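Long-range contact in copper chaperone PCu(A)C (PDB 6P1F), which binds copper through a histidine brace in its PCuAC domain, the part modelled here without metal, and probably serves as a copper chaperone in a methane-oxidizing bacterium: residues A[53-58]-A[83-88]. Residues are numbered along the deposited sequence; the frame is centred on the assembly and turned at random.
Sequences QFHIAP and HVELVD
H55 and H83 pair across an antiparallel β-ladder as hydrogen-bonded partners, joining the end of strand 49-55 to strand 73-89 in the β-rich PCuAC domain. H55 N gives a nearly straight bond to H83 O (2.8 Å), H83 N returns one to H55 O, and Q53 and E85 repeat this exchange two residues along. Such a ladder sends alternate side chains to opposite faces: Q53, H55, H83 and E85 share one, while F54 lays CD1 against V84 CG2 (3.6 Å) on the other.

H55 shows how the polar face is built. Its CB sits over one face of the H83 ring, toward the rim and 3.5 Å from H83 CE1, in a CH-pi contact. CG is anti to the carbonyl carbon (chi1 -65°), which puts it near H83 NE2 and CE1; the imidazoles lie side by side, planes 6° apart but slid so that they barely overlap. CD2 also meets H83 NE2, while H83 ND1 is hydrogen-bonded to the carbonyl oxygen of G81. H55 ND1 bonds to the carbonyl oxygen of L60; the tip NE2 stands 4.0 Å from E85 OE1, too far for a hydrogen bond, and that oxygen is salt-bridged to R24. H55, H83 and E85, like H59, are zinc ligands seen in a structure of this protein, though no metal is bound here. An alanine at H55 would probably leave the L60 carbonyl without this donor and strip the H83 ring of its imidazole neighbour, removing one zinc ligand. Farther along, the extended Q53 chain crosses V87 at about a right angle, its CD 3.7 Å from V87 CG2.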
ATOM      1  N   GLN A  53       3.591   6.888   3.981  1.00 17.49           N
ATOM      2  CA  GLN A  53       2.581   7.833   4.418  1.00 18.81           C
ATOM      3  C   GLN A  53       1.273   7.505   3.731  1.00 18.67           C
ATOM      4  O   GLN A  53       1.159   7.508   2.490  1.00 20.81           O
ATOM      5  CB  GLN A  53       2.989   9.290   4.100  1.00 19.09           C
ATOM      6  CG  GLN A  53       4.336   9.662   4.706  1.00 25.89           C
ATOM      7  CD  GLN A  53       4.892  11.003   4.219  1.00 39.02           C
ATOM      8  OE1 GLN A  53       4.346  11.634   3.311  1.00 39.14           O
ATOM      9  NE2 GLN A  53       6.008  11.424   4.809  1.00 34.96           N
ATOM     10  N   PHE A  54       0.283   7.199   4.547  1.00 15.74           N
ATOM     11  CA  PHE A  54      -1.027   6.875   4.025  1.00 14.39           C
ATOM     12  C   PHE A  54      -1.848   8.131   3.862  1.00 17.49           C
ATOM     13  O   PHE A  54      -1.876   9.004   4.733  1.00 17.46           O
ATOM     14  CB  PHE A  54      -1.740   5.897   4.934  1.00 14.97           C
ATOM     15  CG  PHE A  54      -1.010   4.588   5.123  1.00 15.45           C
ATOM     16  CD1 PHE A  54      -1.065   3.617   4.149  1.00 19.08           C
ATOM     17  CD2 PHE A  54      -0.292   4.327   6.279  1.00 18.33           C
ATOM     18  CE1 PHE A  54      -0.402   2.400   4.330  1.00 16.26           C
ATOM     19  CE2 PHE A  54       0.348   3.103   6.475  1.00 22.81           C
ATOM     20  CZ  PHE A  54       0.295   2.145   5.483  1.00 20.80           C
ATOM     21  N   HIS A  55      -2.485   8.241   2.707  1.00 14.78           N
ATOM     22  CA  HIS A  55      -3.436   9.315   2.447  1.00 16.01           C
ATOM     23  C   HIS A  55      -4.797   8.701   2.208  1.00 21.31           C
ATOM     24  O   HIS A  55      -5.030   8.097   1.179  1.00 22.40           O
ATOM     25  CB  HIS A  55      -2.996  10.126   1.238  1.00 16.04           C
ATOM     26  CG  HIS A  55      -1.709  10.851   1.438  1.00 16.56           C
ATOM     27  ND1 HIS A  55      -1.664  12.204   1.695  1.00 22.18           N
ATOM     28  CD2 HIS A  55      -0.426  10.428   1.423  1.00 20.01           C
ATOM     29  CE1 HIS A  55      -0.406  12.586   1.814  1.00 27.04           C
ATOM     30  NE2 HIS A  55       0.364  11.531   1.655  1.00 23.03           N
ATOM     31  N   ILE A  56      -5.696   8.834   3.174  1.00 20.67           N
ATOM     32  CA  ILE A  56      -6.965   8.136   3.065  1.00 20.33           C
ATOM     33  C   ILE A  56      -8.101   9.101   3.331  1.00 26.38           C
ATOM     34  O   ILE A  56      -7.903  10.154   3.932  1.00 24.38           O
ATOM     35  CB  ILE A  56      -7.050   6.925   4.035  1.00 28.58           C
ATOM     36  CG1 ILE A  56      -7.014   7.396   5.485  1.00 36.34           C
ATOM     37  CG2 ILE A  56      -5.919   5.905   3.750  1.00 31.39           C
ATOM     38  CD1 ILE A  56      -7.352   6.292   6.478  1.00 42.42           C
ATOM     39  N   ALA A  57      -9.280   8.762   2.841  1.00 27.51           N
ATOM     40  CA  ALA A  57     -10.450   9.620   2.999  1.00 30.13           C
ATOM     41  C   ALA A  57     -11.023   9.504   4.401  1.00 36.46           C
ATOM     42  O   ALA A  57     -10.881   8.472   5.063  1.00 38.39           O
ATOM     43  CB  ALA A  57     -11.503   9.258   1.952  1.00 30.36           C
ATOM     44  N   PRO A  58     -11.657  10.580   4.888  1.00 28.49           N
ATOM     45  CA  PRO A  58     -11.694  11.884   4.227  1.00 27.67           C
ATOM     46  C   PRO A  58     -10.415  12.682   4.505  1.00 33.03           C
ATOM     47  O   PRO A  58      -9.629  12.283   5.373  1.00 43.55           O
ATOM     48  CB  PRO A  58     -12.910  12.549   4.866  1.00 30.88           C
ATOM     49  CG  PRO A  58     -12.931  11.983   6.256  1.00 30.30           C
ATOM     50  CD  PRO A  58     -12.432  10.566   6.142  1.00 40.60           C
ATOM     51  N   HIS A  83      -4.258   6.650  -1.209  1.00 16.27           N
ATOM     52  CA  HIS A  83      -3.035   6.072  -1.762  1.00 14.42           C
ATOM     53  C   HIS A  83      -2.001   6.028  -0.671  1.00 15.98           C
ATOM     54  O   HIS A  83      -2.162   6.644   0.400  1.00 18.85           O
ATOM     55  CB  HIS A  83      -2.501   6.903  -2.949  1.00 15.02           C
ATOM     56  CG  HIS A  83      -2.048   8.284  -2.579  1.00 16.76           C
ATOM     57  ND1 HIS A  83      -2.925   9.343  -2.474  1.00 23.20           N
ATOM     58  CD2 HIS A  83      -0.822   8.768  -2.294  1.00 20.35           C
ATOM     59  CE1 HIS A  83      -2.248  10.430  -2.137  1.00 23.15           C
ATOM     60  NE2 HIS A  83      -0.977  10.119  -2.036  1.00 19.15           N
ATOM     61  N   VAL A  84      -0.936   5.296  -0.946  1.00 13.55           N
ATOM     62  CA  VAL A  84       0.216   5.265  -0.080  1.00 16.13           C
ATOM     63  C   VAL A  84       1.380   5.980  -0.743  1.00 19.25           C
ATOM     64  O   VAL A  84       1.670   5.711  -1.897  1.00 21.90           O
ATOM     65  CB  VAL A  84       0.637   3.823   0.203  1.00 16.92           C
ATOM     66  CG1 VAL A  84       1.742   3.791   1.263  1.00 20.29           C
ATOM     67  CG2 VAL A  84      -0.563   2.987   0.606  1.00 18.42           C
ATOM     68  N   GLU A  85       2.055   6.876  -0.033  1.00 15.41           N
ATOM     69  CA  GLU A  85       3.297   7.418  -0.563  1.00 15.33           C
ATOM     70  C   GLU A  85       4.468   6.629   0.003  1.00 17.76           C
ATOM     71  O   GLU A  85       4.557   6.434   1.209  1.00 18.12           O
ATOM     72  CB  GLU A  85       3.449   8.901  -0.221  1.00 21.40           C
ATOM     73  CG  GLU A  85       2.673   9.791  -1.148  1.00 32.08           C
ATOM     74  CD  GLU A  85       3.481  10.992  -1.570  1.00 49.11           C
ATOM     75  OE1 GLU A  85       3.458  11.987  -0.819  1.00 50.00           O
ATOM     76  OE2 GLU A  85       4.145  10.927  -2.636  1.00 51.54           O
ATOM     77  N   LEU A  86       5.319   6.117  -0.882  1.00 16.84           N
ATOM     78  CA  LEU A  86       6.578   5.465  -0.496  1.00 18.31           C
ATOM     79  C   LEU A  86       7.648   6.529  -0.464  1.00 19.77           C
ATOM     80  O   LEU A  86       7.854   7.224  -1.456  1.00 22.82           O
ATOM     81  CB  LEU A  86       6.955   4.375  -1.501  1.00 19.41           C
ATOM     82  CG  LEU A  86       5.820   3.391  -1.793  1.00 22.37           C
ATOM     83  CD1 LEU A  86       6.274   2.331  -2.829  1.00 21.69           C
ATOM     84  CD2 LEU A  86       5.299   2.754  -0.515  1.00 20.82           C
ATOM     85  N   VAL A  87       8.299   6.670   0.680  1.00 16.91           N
ATOM     86  CA  VAL A  87       9.160   7.803   0.957  1.00 17.47           C
ATOM     87  C   VAL A  87      10.614   7.364   1.060  1.00 19.14           C
ATOM     88  O   VAL A  87      10.903   6.381   1.753  1.00 18.17           O
ATOM     89  CB  VAL A  87       8.732   8.469   2.288  1.00 20.61           C
ATOM     90  CG1 VAL A  87       9.659   9.649   2.649  1.00 24.19           C
ATOM     91  CG2 VAL A  87       7.271   8.919   2.207  1.00 22.94           C
ATOM     92  N   ASP A  88      11.504   8.125   0.426  1.00 17.72           N
ATOM     93  CA  ASP A  88      12.954   7.860   0.439  1.00 18.46           C
ATOM     94  C   ASP A  88      13.261   6.478  -0.103  1.00 18.11           C
ATOM     95  O   ASP A  88      13.856   5.636   0.555  1.00 21.74           O
ATOM     96  CB  ASP A  88      13.535   8.061   1.852  1.00 17.69           C
ATOM     97  CG  ASP A  88      13.424   9.506   2.325  1.00 26.34           C
ATOM     98  OD1 ASP A  88      13.251  10.419   1.483  1.00 23.01           O
ATOM     99  OD2 ASP A  88      13.522   9.738   3.540  1.00 30.65           O
TER